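Local coordinates for Ufm1-specific protease (Caenorhabditis elegans, PDB 5EJJ), which acts as a thiol protease that recognises the ubiquitin-like modifier UFM1 and hydrolyses the peptide bond at its C-terminal glycine, releasing it from target proteins, at residues V122-A127 / G192-K197; S70-L75 / V244-F249; E358-I363 / T373-P378; G126-S131 / L341-E346. All blocks are in the same frame, centred on the assembly; numbering follows the deposited sequence.

Contact 1 of 4, residues V122-A127 / G192-K197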
loop_
_atom_site.group_PDB
_atom_site.type_symbol
_atom_site.label_atom_id
_atom_site.label_comp_id
_atom_site.label_asym_id
_atom_site.label_seq_id
_atom_site.Cartn_x
_atom_site.Cartn_y
_atom_site.Cartn_z
ATOM N N VAL A 122 -1.686 1.512 16.865
ATOM C CA VAL A 122 -2.706 0.686 16.234
ATOM C C VAL A 122 -2.106 -0.127 15.110
ATOM O O VAL A 122 -1.370 0.431 14.282
ATOM C CB VAL A 122 -3.795 1.562 15.612
ATOM C CG1 VAL A 122 -4.916 0.687 15.045
ATOM C CG2 VAL A 122 -4.311 2.580 16.627
ATOM N N LEU A 123 -2.438 -1.424 15.081
ATOM C CA LEU A 123 -1.836 -2.402 14.167
ATOM C C LEU A 123 -2.796 -2.894 13.086
ATOM O O LEU A 123 -4.015 -2.852 13.269
ATOM C CB LEU A 123 -1.358 -3.621 14.954
ATOM C CG LEU A 123 -0.363 -3.422 16.106
ATOM C CD1 LEU A 123 -0.157 -4.716 16.867
ATOM C CD2 LEU A 123 0.954 -2.886 15.608
ATOM N N MET A 124 -2.258 -3.383 11.964
ATOM C CA MET A 124 -3.108 -4.007 10.951
ATOM C C MET A 124 -3.801 -5.180 11.577
ATOM O O MET A 124 -3.360 -5.695 12.596
ATOM C CB MET A 124 -2.309 -4.475 9.749
ATOM C CG MET A 124 -2.241 -3.426 8.697
ATOM S SD MET A 124 -1.034 -3.803 7.445
ATOM C CE MET A 124 0.210 -4.623 8.445
ATOM N N GLU A 125 -4.878 -5.623 10.958
ATOM C CA GLU A 125 -5.700 -6.643 11.563
ATOM C C GLU A 125 -6.622 -7.131 10.467
ATOM O O GLU A 125 -7.084 -6.329 9.662
ATOM C CB GLU A 125 -6.509 -5.986 12.660
ATOM C CG GLU A 125 -7.029 -6.906 13.704
ATOM C CD GLU A 125 -7.734 -6.143 14.818
ATOM O OE1 GLU A 125 -7.136 -5.182 15.392
ATOM O OE2 GLU A 125 -8.903 -6.501 15.102
ATOM N N GLY A 126 -6.848 -8.440 10.397
ATOM C CA GLY A 126 -7.861 -9.000 9.514
ATOM C C GLY A 126 -7.428 -9.423 8.121
ATOM O O GLY A 126 -6.342 -9.095 7.637
ATOM N N ALA A 127 -8.301 -10.175 7.467
ATOM C CA ALA A 127 -8.090 -10.542 6.073
ATOM C C ALA A 127 -8.908 -9.605 5.174
ATOM O O ALA A 127 -9.791 -8.896 5.656
ATOM C CB ALA A 127 -8.486 -11.990 5.850
ATOM N N GLY A 192 -4.372 -14.733 12.081
ATOM C CA GLY A 192 -3.292 -13.789 12.267
ATOM C C GLY A 192 -3.101 -13.132 10.928
ATOM O O GLY A 192 -1.980 -12.932 10.457
ATOM N N ALA A 193 -4.213 -12.821 10.279
ATOM C CA ALA A 193 -4.139 -12.367 8.899
ATOM C C ALA A 193 -3.768 -10.880 8.764
ATOM O O ALA A 193 -3.886 -10.095 9.718
ATOM C CB ALA A 193 -5.435 -12.698 8.164
ATOM N N VAL A 194 -3.304 -10.496 7.586
ATOM C CA VAL A 194 -3.119 -9.083 7.307
ATOM C C VAL A 194 -3.777 -8.629 5.995
ATOM O O VAL A 194 -3.599 -9.253 4.952
ATOM C CB VAL A 194 -1.631 -8.677 7.316
ATOM C CG1 VAL A 194 -1.168 -8.447 8.726
ATOM C CG2 VAL A 194 -0.784 -9.717 6.602
ATOM N N PRO A 195 -4.507 -7.510 6.043
ATOM C CA PRO A 195 -5.308 -6.995 4.921
ATOM C C PRO A 195 -4.595 -6.843 3.554
ATOM O O PRO A 195 -5.283 -6.867 2.531
ATOM C CB PRO A 195 -5.768 -5.617 5.430
ATOM C CG PRO A 195 -4.788 -5.268 6.507
ATOM C CD PRO A 195 -4.495 -6.570 7.172
ATOM N N TYR A 196 -3.272 -6.680 3.518
ATOM C CA TYR A 196 -2.629 -6.403 2.230
ATOM C C TYR A 196 -2.152 -7.655 1.498
ATOM O O TYR A 196 -1.582 -7.543 0.413
ATOM C CB TYR A 196 -1.492 -5.379 2.349
ATOM C CG TYR A 196 -0.350 -5.842 3.232
ATOM C CD1 TYR A 196 -0.387 -5.644 4.595
ATOM C CD2 TYR A 196 0.757 -6.486 2.699
ATOM C CE1 TYR A 196 0.636 -6.076 5.411
ATOM C CE2 TYR A 196 1.794 -6.925 3.516
ATOM C CZ TYR A 196 1.727 -6.714 4.875
ATOM O OH TYR A 196 2.746 -7.138 5.712
ATOM N N LYS A 197 -2.389 -8.837 2.065
ATOM C CA LYS A 197 -1.990 -10.046 1.365
ATOM C C LYS A 197 -2.737 -11.320 1.759
ATOM O O LYS A 197 -2.588 -12.347 1.103
ATOM C CB LYS A 197 -0.479 -10.268 1.488
ATOM C CG LYS A 197 0.003 -10.558 2.911
ATOM C CD LYS A 197 1.516 -10.814 2.965
ATOM C CE LYS A 197 1.840 -12.300 2.802
ATOM N NZ LYS A 197 1.498 -13.117 4.020
#
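The two loops cross almost at right angles, their touching parts running 99° apart, and the nearest CA atoms are those of Ala127 and Pro195, 4.7 Å apart. Gly126 has a positive phi, at which a CB would press on the carbonyl O of Glu125. Gly126 O faces the backbone of residues 193-195 and lies 2.9 Å from Pro195 N, which has no hydrogen to give, so no hydrogen bond forms between them. On the other loop Lys197 N bonds back to Val194 O, closing a type I beta turn with Pro195 and Tyr196 at its corners. Met124 carries most of the side-chain contact. Its CG rests 3.8 Å from Pro195 CG, the two groups crossing obliquely; the chain then bends at chi3 (-34°) and brings the thioether to Tyr196. Met124 SD lies 4.5 Å from the centroid of the Tyr196 ring, at the ring edge, a Met-aromatic contact in which CE reaches Tyr196 CE1 near the plane of the ring. Met124 CE also touches Val194 CG1 at 4.1 Å. At the far end of the contact two small methyls meet, Ala127 CB and Ala193 CB, 3.9 Å apart. Leu294 touches both Met124 and Tyr196. Pro195 O receives a hydrogen bond from Ser128 OG, while Glu125 OE2 forms a salt bridge with Arg43. The loops lead into strands 127-139 and 199-205, parallel neighbours in a five-stranded mixed sheet, and the contact pairs their entrances, with strand 235-247 joined to Ala127 from the next position in the sheet.

Contact 2 of 4, residues S70-L75 / V244-F249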
loop_
_atom_site.group_PDB
_atom_site.type_symbol
_atom_site.label_atom_id
_atom_site.label_comp_id
_atom_site.label_asym_id
_atom_site.label_seq_id
_atom_site.Cartn_x
_atom_site.Cartn_y
_atom_site.Cartn_z
ATOM N N SER A 70 -12.261 1.690 4.420
ATOM C CA SER A 70 -12.797 0.346 4.570
ATOM C C SER A 70 -14.104 0.364 5.299
ATOM O O SER A 70 -14.315 1.176 6.190
ATOM C CB SER A 70 -11.833 -0.563 5.313
ATOM O OG SER A 70 -10.889 -1.118 4.425
ATOM N N ALA A 71 -14.955 -0.583 4.921
ATOM C CA ALA A 71 -16.365 -0.599 5.276
ATOM C C ALA A 71 -16.633 -0.623 6.776
ATOM O O ALA A 71 -17.687 -0.158 7.210
ATOM C CB ALA A 71 -17.051 -1.746 4.595
ATOM N N ASP A 72 -15.692 -1.134 7.569
ATOM C CA ASP A 72 -15.888 -1.166 9.018
ATOM C C ASP A 72 -15.606 0.175 9.709
ATOM O O ASP A 72 -15.783 0.320 10.914
ATOM C CB ASP A 72 -15.041 -2.262 9.639
ATOM C CG ASP A 72 -13.562 -1.943 9.615
ATOM O OD1 ASP A 72 -12.997 -1.684 8.524
ATOM O OD2 ASP A 72 -12.955 -1.942 10.701
ATOM N N ILE A 73 -15.182 1.157 8.932
ATOM C CA ILE A 73 -14.742 2.428 9.454
ATOM C C ILE A 73 -15.711 3.529 9.060
ATOM O O ILE A 73 -16.165 3.599 7.929
ATOM C CB ILE A 73 -13.367 2.729 8.884
ATOM C CG1 ILE A 73 -12.378 1.730 9.453
ATOM C CG2 ILE A 73 -12.928 4.140 9.188
ATOM C CD1 ILE A 73 -10.958 2.092 9.200
ATOM N N GLU A 74 -16.041 4.400 9.999
ATOM C CA GLU A 74 -16.908 5.522 9.681
ATOM C C GLU A 74 -16.464 6.780 10.405
ATOM O O GLU A 74 -15.561 6.752 11.235
ATOM C CB GLU A 74 -18.324 5.196 10.111
ATOM C CG GLU A 74 -18.464 5.093 11.593
ATOM C CD GLU A 74 -19.722 4.363 11.983
ATOM O OE1 GLU A 74 -19.632 3.157 12.332
ATOM O OE2 GLU A 74 -20.808 4.993 11.932
ATOM N N LEU A 75 -17.114 7.882 10.078
ATOM C CA LEU A 75 -16.955 9.143 10.788
ATOM C C LEU A 75 -17.285 8.986 12.261
ATOM O O LEU A 75 -18.380 8.570 12.603
ATOM C CB LEU A 75 -17.937 10.131 10.173
ATOM C CG LEU A 75 -17.730 11.621 10.328
ATOM C CD1 LEU A 75 -18.520 12.030 11.511
ATOM C CD2 LEU A 75 -16.240 11.899 10.494
ATOM N N VAL A 244 -13.607 -4.697 -2.001
ATOM C CA VAL A 244 -12.825 -5.282 -0.915
ATOM C C VAL A 244 -13.403 -4.909 0.433
ATOM O O VAL A 244 -13.654 -3.739 0.694
ATOM C CB VAL A 244 -11.400 -4.765 -0.932
ATOM C CG1 VAL A 244 -10.595 -5.525 0.055
ATOM C CG2 VAL A 244 -10.810 -4.900 -2.309
ATOM N N PHE A 245 -13.621 -5.904 1.289
ATOM C CA PHE A 245 -14.058 -5.655 2.663
ATOM C C PHE A 245 -13.327 -6.549 3.673
ATOM O O PHE A 245 -12.991 -7.692 3.364
ATOM C CB PHE A 245 -15.562 -5.808 2.790
ATOM C CG PHE A 245 -16.077 -7.199 2.524
ATOM C CD1 PHE A 245 -16.352 -7.620 1.228
ATOM C CD2 PHE A 245 -16.350 -8.070 3.579
ATOM C CE1 PHE A 245 -16.871 -8.893 0.985
ATOM C CE2 PHE A 245 -16.863 -9.353 3.341
ATOM C CZ PHE A 245 -17.122 -9.761 2.038
ATOM N N PRO A 246 -13.051 -6.019 4.877
ATOM C CA PRO A 246 -12.302 -6.765 5.887
ATOM C C PRO A 246 -13.029 -7.947 6.522
ATOM O O PRO A 246 -14.181 -7.836 6.909
ATOM C CB PRO A 246 -12.009 -5.706 6.949
ATOM C CG PRO A 246 -12.980 -4.666 6.714
ATOM C CD PRO A 246 -13.189 -4.612 5.263
ATOM N N ALA A 247 -12.314 -9.069 6.617
ATOM C CA ALA A 247 -12.694 -10.246 7.402
ATOM C C ALA A 247 -11.897 -10.241 8.704
ATOM O O ALA A 247 -10.694 -10.534 8.696
ATOM C CB ALA A 247 -12.342 -11.485 6.627
ATOM N N PHE A 248 -12.536 -9.896 9.815
ATOM C CA PHE A 248 -11.818 -9.862 11.084
ATOM C C PHE A 248 -12.018 -11.178 11.821
ATOM O O PHE A 248 -13.094 -11.777 11.753
ATOM C CB PHE A 248 -12.281 -8.692 11.953
ATOM C CG PHE A 248 -11.928 -7.351 11.397
ATOM C CD1 PHE A 248 -10.606 -6.943 11.336
ATOM C CD2 PHE A 248 -12.912 -6.497 10.937
ATOM C CE1 PHE A 248 -10.265 -5.712 10.831
ATOM C CE2 PHE A 248 -12.584 -5.265 10.419
ATOM C CZ PHE A 248 -11.255 -4.868 10.366
ATOM N N PHE A 249 -10.973 -11.641 12.503
ATOM C CA PHE A 249 -11.074 -12.870 13.272
ATOM C C PHE A 249 -12.162 -12.711 14.328
ATOM O O PHE A 249 -12.158 -11.746 15.101
ATOM C CB PHE A 249 -9.733 -13.214 13.911
ATOM C CG PHE A 249 -9.787 -14.387 14.861
ATOM C CD1 PHE A 249 -9.564 -15.685 14.404
ATOM C CD2 PHE A 249 -10.037 -14.193 16.212
ATOM C CE1 PHE A 249 -9.608 -16.765 15.278
ATOM C CE2 PHE A 249 -10.083 -15.256 17.075
ATOM C CZ PHE A 249 -9.870 -16.548 16.609
HETATM O O HOH W 1 -14.603 -1.274 2.451
#
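Asp72 turns its CG into the crowded position between backbone N and carbonyl carbon (chi1 71°), and Phe248 sets its CG anti to the carbonyl carbon (chi1 -67°); together these torsions bring the carboxylate to the tip of the phenyl ring. Asp72 OD2 lies 3.4 Å from Phe248 CE2, approaching obliquely, whereas Asp72 CB stands in the ring plane at its edge. The side chains cross at about a right angle, with carboxylate and ring planes 59° apart. The other oxygen, OD1, meets Pro246 CG at 3.5 Å, so the carboxylate sits across both the pyrrolidine and the phenyl group. OD2 has its polar partner elsewhere, in a salt bridge with Arg40 NE. Asp72 occupies the third position of a type I beta turn from Ser70 to Ile73, closed by Ile73 N to Ser70 O at 2.9 Å. This turn links helix 59-68 to strand 74-81 in the N-terminal MPN region, and it meets the end of outermost strand 235-247 in the neighbouring five-stranded sheet. An alanine in place of Asp72 would lose the carboxylate, and with it probably both the ion pair to Arg40 and the cover over Pro246 CG and the Phe248 tip. Where the turn begins, a water bridges the backbones: it donates to Val244 O at 3.2 Å and accepts a weak hydrogen bond from Ala71 N. Ser70 OG approaches Pro246 CD at 4.3 Å but is hydrogen-bonded to His303 NE2. Arg259 of helix 253-280 touches both Asp72 and Phe248, and its NE bonds Pro246 O.

Contact 3 of 4, residues E358-I363 / T373-P378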
loop_
_atom_site.group_PDB
_atom_site.type_symbol
_atom_site.label_atom_id
_atom_site.label_comp_id
_atom_site.label_asym_id
_atom_site.label_seq_id
_atom_site.Cartn_x
_atom_site.Cartn_y
_atom_site.Cartn_z
ATOM N N GLU A 358 7.940 -8.579 -0.897
ATOM C CA GLU A 358 8.559 -8.318 0.409
ATOM C C GLU A 358 8.758 -9.555 1.294
ATOM O O GLU A 358 8.015 -9.758 2.252
ATOM C CB GLU A 358 7.782 -7.237 1.161
ATOM C CG GLU A 358 7.844 -5.866 0.481
ATOM C CD GLU A 358 7.257 -4.737 1.327
ATOM O OE1 GLU A 358 6.004 -4.631 1.361
ATOM O OE2 GLU A 358 8.049 -3.966 1.945
ATOM N N PRO A 359 9.764 -10.391 0.973
ATOM C CA PRO A 359 10.032 -11.563 1.806
ATOM C C PRO A 359 10.607 -11.141 3.133
ATOM O O PRO A 359 10.297 -11.761 4.136
ATOM C CB PRO A 359 11.090 -12.323 1.012
ATOM C CG PRO A 359 10.914 -11.857 -0.383
ATOM C CD PRO A 359 10.574 -10.415 -0.254
ATOM N N HIS A 360 11.404 -10.081 3.158
ATOM C CA HIS A 360 12.041 -9.680 4.408
ATOM C C HIS A 360 11.025 -9.307 5.482
ATOM O O HIS A 360 11.396 -9.062 6.629
ATOM C CB HIS A 360 13.024 -8.527 4.189
ATOM C CG HIS A 360 12.441 -7.175 4.454
ATOM N ND1 HIS A 360 11.695 -6.486 3.515
ATOM C CD2 HIS A 360 12.501 -6.376 5.547
ATOM C CE1 HIS A 360 11.320 -5.325 4.021
ATOM N NE2 HIS A 360 11.796 -5.234 5.254
ATOM N N LEU A 361 9.748 -9.252 5.099
ATOM C CA LEU A 361 8.671 -8.944 6.037
ATOM C C LEU A 361 8.014 -10.222 6.537
ATOM O O LEU A 361 6.851 -10.221 6.939
ATOM C CB LEU A 361 7.621 -8.020 5.409
ATOM C CG LEU A 361 8.004 -6.564 5.126
ATOM C CD1 LEU A 361 6.800 -5.804 4.616
ATOM C CD2 LEU A 361 8.615 -5.869 6.342
ATOM N N SER A 362 8.772 -11.313 6.501
ATOM C CA SER A 362 8.331 -12.586 7.052
ATOM C C SER A 362 9.405 -13.096 8.001
ATOM O O SER A 362 9.456 -14.276 8.313
ATOM C CB SER A 362 8.073 -13.609 5.939
ATOM O OG SER A 362 7.318 -13.047 4.874
ATOM N N ILE A 363 10.279 -12.198 8.441
ATOM C CA ILE A 363 11.252 -12.545 9.470
ATOM C C ILE A 363 10.638 -12.302 10.850
ATOM O O ILE A 363 10.744 -11.214 11.421
ATOM C CB ILE A 363 12.637 -11.811 9.301
ATOM C CG1 ILE A 363 12.467 -10.283 9.165
ATOM C CG2 ILE A 363 13.410 -12.386 8.102
ATOM C CD1 ILE A 363 13.071 -9.424 10.299
ATOM N N THR A 373 18.004 0.195 9.881
ATOM C CA THR A 373 17.478 0.949 8.755
ATOM C C THR A 373 17.255 -0.033 7.613
ATOM O O THR A 373 18.116 -0.840 7.272
ATOM C CB THR A 373 18.386 2.126 8.342
ATOM O OG1 THR A 373 18.670 2.939 9.490
ATOM C CG2 THR A 373 17.696 2.989 7.308
ATOM N N THR A 374 16.064 0.018 7.044
ATOM C CA THR A 374 15.641 -0.999 6.113
ATOM C C THR A 374 15.261 -0.329 4.804
ATOM O O THR A 374 15.272 0.896 4.699
ATOM C CB THR A 374 14.441 -1.771 6.682
ATOM O OG1 THR A 374 14.104 -2.857 5.816
ATOM C CG2 THR A 374 13.230 -0.849 6.819
ATOM N N VAL A 375 14.940 -1.144 3.808
ATOM C CA VAL A 375 14.512 -0.651 2.509
ATOM C C VAL A 375 13.171 0.060 2.665
ATOM O O VAL A 375 12.370 -0.291 3.523
ATOM C CB VAL A 375 14.410 -1.806 1.483
ATOM C CG1 VAL A 375 13.200 -2.674 1.765
ATOM C CG2 VAL A 375 14.362 -1.271 0.067
ATOM N N ASN A 376 12.936 1.060 1.825
ATOM C CA ASN A 376 11.822 1.987 2.009
ATOM C C ASN A 376 10.433 1.524 1.583
ATOM O O ASN A 376 9.503 1.583 2.381
ATOM C CB ASN A 376 12.129 3.309 1.329
ATOM C CG ASN A 376 11.215 4.403 1.783
ATOM O OD1 ASN A 376 10.744 5.210 0.974
ATOM N ND2 ASN A 376 10.936 4.435 3.086
ATOM N N GLY A 377 10.273 1.109 0.333
ATOM C CA GLY A 377 8.983 0.612 -0.133
ATOM C C GLY A 377 8.920 -0.900 -0.300
ATOM O O GLY A 377 9.684 -1.624 0.336
ATOM N N PRO A 378 7.997 -1.396 -1.143
ATOM C CA PRO A 378 7.924 -2.822 -1.525
ATOM C C PRO A 378 8.739 -3.189 -2.796
ATOM O O PRO A 378 9.070 -2.306 -3.586
ATOM C CB PRO A 378 6.429 -3.015 -1.806
ATOM C CG PRO A 378 6.043 -1.726 -2.410
ATOM C CD PRO A 378 6.817 -0.655 -1.623
#
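Glu358 and Pro378 lie side by side, pointing the same way, while His360 crosses Thr374 and Val375 obliquely; these two groupings make up the contact. With CG anti to the carbonyl carbon (chi1 -66°) and the chain extended beyond it, the Glu358 side chain runs along the proline. Its CG and CD pass close to Pro378 CA, CD at 3.5 Å, and OE1 lies 3.6 Å from Pro378 CB. Glu358 OE2 comes to 3.3 Å from Gly377 O, a pair of acceptors that share no hydrogen bond. An alanine at Glu358 would remove CG and the carboxylate, and would probably leave Pro378 without most of its packing on segment 358-363. Further along, the His360 ring presents CE1 to Val375 CG1 at 4.0 Å, and NE2 stands 3.4 Å from Thr374 OG1. Thr374 directs OG1 there by placing it anti to its backbone N (chi1 -175°). Leu361 CG lies 3.7 Å above one face of the imidazole, offset toward the rim, and ND1 on the ring is hydrogen-bonded to Tyr379 OH, which would help to hold the ring's rotation. The backbone of Glu358 also bonds to Tyr379, so both groupings meet again at that residue. The side chain of His360 is about 12 Å from that of Asp520, an active-site residue by similarity. Segment 358-363 belongs to the long loop after helix 312-325, and here it folds back on the end of the short strand 371-374, weakly bonded here, which pairs antiparallel with strand 499-507 in the peptidase sheet through Thr373 and Val505.

Contact 4 of 4, residues G126-S131 / L341-E346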
loop_
_atom_site.group_PDB
_atom_site.type_symbol
_atom_site.label_atom_id
_atom_site.label_comp_id
_atom_site.label_asym_id
_atom_site.label_seq_id
_atom_site.Cartn_x
_atom_site.Cartn_y
_atom_site.Cartn_z
ATOM N N GLY A 126 -6.848 -8.440 10.397
ATOM C CA GLY A 126 -7.861 -9.000 9.514
ATOM C C GLY A 126 -7.428 -9.423 8.121
ATOM O O GLY A 126 -6.342 -9.095 7.637
ATOM N N ALA A 127 -8.301 -10.175 7.467
ATOM C CA ALA A 127 -8.090 -10.542 6.073
ATOM C C ALA A 127 -8.908 -9.605 5.174
ATOM O O ALA A 127 -9.791 -8.896 5.656
ATOM C CB ALA A 127 -8.486 -11.990 5.850
ATOM N N SER A 128 -8.600 -9.587 3.881
ATOM C CA SER A 128 -9.405 -8.860 2.906
ATOM C C SER A 128 -10.245 -9.813 2.073
ATOM O O SER A 128 -9.681 -10.611 1.338
ATOM C CB SER A 128 -8.509 -8.078 1.952
ATOM O OG SER A 128 -7.975 -6.938 2.587
ATOM N N CYS A 129 -11.575 -9.729 2.168
ATOM C CA CYS A 129 -12.464 -10.403 1.207
ATOM C C CYS A 129 -12.618 -9.560 -0.043
ATOM O O CYS A 129 -12.752 -8.354 0.060
ATOM C CB CYS A 129 -13.845 -10.588 1.797
ATOM S SG CYS A 129 -13.829 -11.447 3.342
ATOM N N VAL A 130 -12.637 -10.178 -1.217
ATOM C CA VAL A 130 -12.740 -9.401 -2.446
ATOM C C VAL A 130 -13.603 -10.089 -3.522
ATOM O O VAL A 130 -13.679 -11.303 -3.577
ATOM C CB VAL A 130 -11.332 -9.109 -2.983
ATOM C CG1 VAL A 130 -10.621 -10.389 -3.242
ATOM C CG2 VAL A 130 -11.377 -8.288 -4.240
ATOM N N SER A 131 -14.274 -9.310 -4.362
ATOM C CA SER A 131 -15.009 -9.860 -5.497
ATOM C C SER A 131 -15.080 -8.833 -6.620
ATOM O O SER A 131 -14.959 -7.643 -6.360
ATOM C CB SER A 131 -16.409 -10.311 -5.079
ATOM O OG SER A 131 -17.187 -9.220 -4.627
ATOM N N LEU A 341 -2.689 -2.610 -4.952
ATOM C CA LEU A 341 -2.543 -4.005 -4.596
ATOM C C LEU A 341 -3.335 -4.793 -5.617
ATOM O O LEU A 341 -4.330 -4.317 -6.169
ATOM C CB LEU A 341 -3.051 -4.267 -3.180
ATOM C CG LEU A 341 -2.512 -3.182 -2.256
ATOM C CD1 LEU A 341 -2.979 -3.339 -0.808
ATOM C CD2 LEU A 341 -0.998 -3.124 -2.340
ATOM N N ALA A 342 -2.895 -5.994 -5.909
ATOM C CA ALA A 342 -3.668 -6.800 -6.823
ATOM C C ALA A 342 -4.271 -7.910 -5.977
ATOM O O ALA A 342 -3.648 -8.966 -5.751
ATOM C CB ALA A 342 -2.778 -7.340 -7.918
ATOM N N LEU A 343 -5.468 -7.655 -5.463
ATOM C CA LEU A 343 -6.029 -8.575 -4.495
ATOM C C LEU A 343 -6.907 -9.564 -5.230
ATOM O O LEU A 343 -7.016 -10.741 -4.843
ATOM C CB LEU A 343 -6.803 -7.825 -3.404
ATOM C CG LEU A 343 -6.063 -6.721 -2.632
ATOM C CD1 LEU A 343 -6.983 -6.110 -1.615
ATOM C CD2 LEU A 343 -4.803 -7.199 -1.936
ATOM N N HIS A 344 -7.525 -9.090 -6.309
ATOM C CA HIS A 344 -8.361 -9.971 -7.101
ATOM C C HIS A 344 -7.567 -10.576 -8.257
ATOM O O HIS A 344 -6.752 -9.897 -8.895
ATOM C CB HIS A 344 -9.606 -9.254 -7.615
ATOM C CG HIS A 344 -10.671 -10.194 -8.102
ATOM N ND1 HIS A 344 -10.921 -10.411 -9.440
ATOM C CD2 HIS A 344 -11.533 -10.988 -7.425
ATOM C CE1 HIS A 344 -11.892 -11.296 -9.565
ATOM N NE2 HIS A 344 -12.285 -11.657 -8.358
ATOM N N SER A 345 -7.806 -11.856 -8.515
ATOM C CA SER A 345 -7.030 -12.586 -9.499
ATOM C C SER A 345 -7.290 -12.100 -10.926
ATOM O O SER A 345 -6.467 -12.295 -11.823
ATOM C CB SER A 345 -7.299 -14.084 -9.377
ATOM O OG SER A 345 -8.687 -14.355 -9.429
ATOM N N GLU A 346 -8.428 -11.456 -11.136
ATOM C CA GLU A 346 -8.748 -10.943 -12.460
ATOM C C GLU A 346 -8.369 -9.472 -12.572
ATOM O O GLU A 346 -8.850 -8.757 -13.452
ATOM C CB GLU A 346 -10.235 -11.145 -12.780
ATOM C CG GLU A 346 -10.617 -12.599 -13.044
ATOM C CD GLU A 346 -12.132 -12.842 -13.064
ATOM O OE1 GLU A 346 -12.913 -11.854 -13.018
ATOM O OE2 GLU A 346 -12.540 -14.031 -13.120
#
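His344 leaves the backbone with CG anti to its N (chi1 -164°), directing the imidazole along strand 127-139. Its CB is the first atom to touch, 3.9 Å from Val130 CG2. Two bonds on, past CG, His344 CD2 reaches the strand backbone, 4.1 Å from Ser131 CA, and lies 4.2 Å from Val130 CG2, a methyl that approaches the ring obliquely. Glu346 OE1 lies at the ring edge, in its plane, and the His344 side chain also touches Glu201 and Arg132. The strand under this histidine is the fourth in an order of five, flanked by parallel strand 199-205 and antiparallel strand 235-247, and segment 341-346 is a loop packed against one face of that mixed sheet, running roughly along the strand. Val130 places CG2 anti to its own N and CG1 in the crowded position; CG1 faces Leu343 O at 4.0 Å. Leu343 adds a second apolar touch two residues back along the strand, its CD1 lying 4.4 Å from Ser128 CB. All five touching residues are buried, yet no hydrogen bond spans the two segments. The N-H groups of Leu343 and His344 instead make weak hydrogen bonds to Glu242 OE2 on strand 235-247.

Contacts 1, 2 and 4 gather round one five-stranded sheet: contacts 1 and 4 share Gly126 and Ala127 at the start of strand 127-139, and contact 2 uses the adjacent strand 235-247, bonded to it through Cys129 N and Phe245 O. Contact 4 is fully buried and purely van der Waals. Contact 1, partly buried, mixes backbone crossing with a methionine-tyrosine pair; contact 2, at the surface, has a bridging water, and its carboxylate lies against a proline and a phenyl ring. Contact 3 belongs to the peptidase part, its centre about 26 Å from that of contact 2; also partly buried, it joins segments near in sequence and sets a carboxylate and an imidazole against proline, threonine and valine.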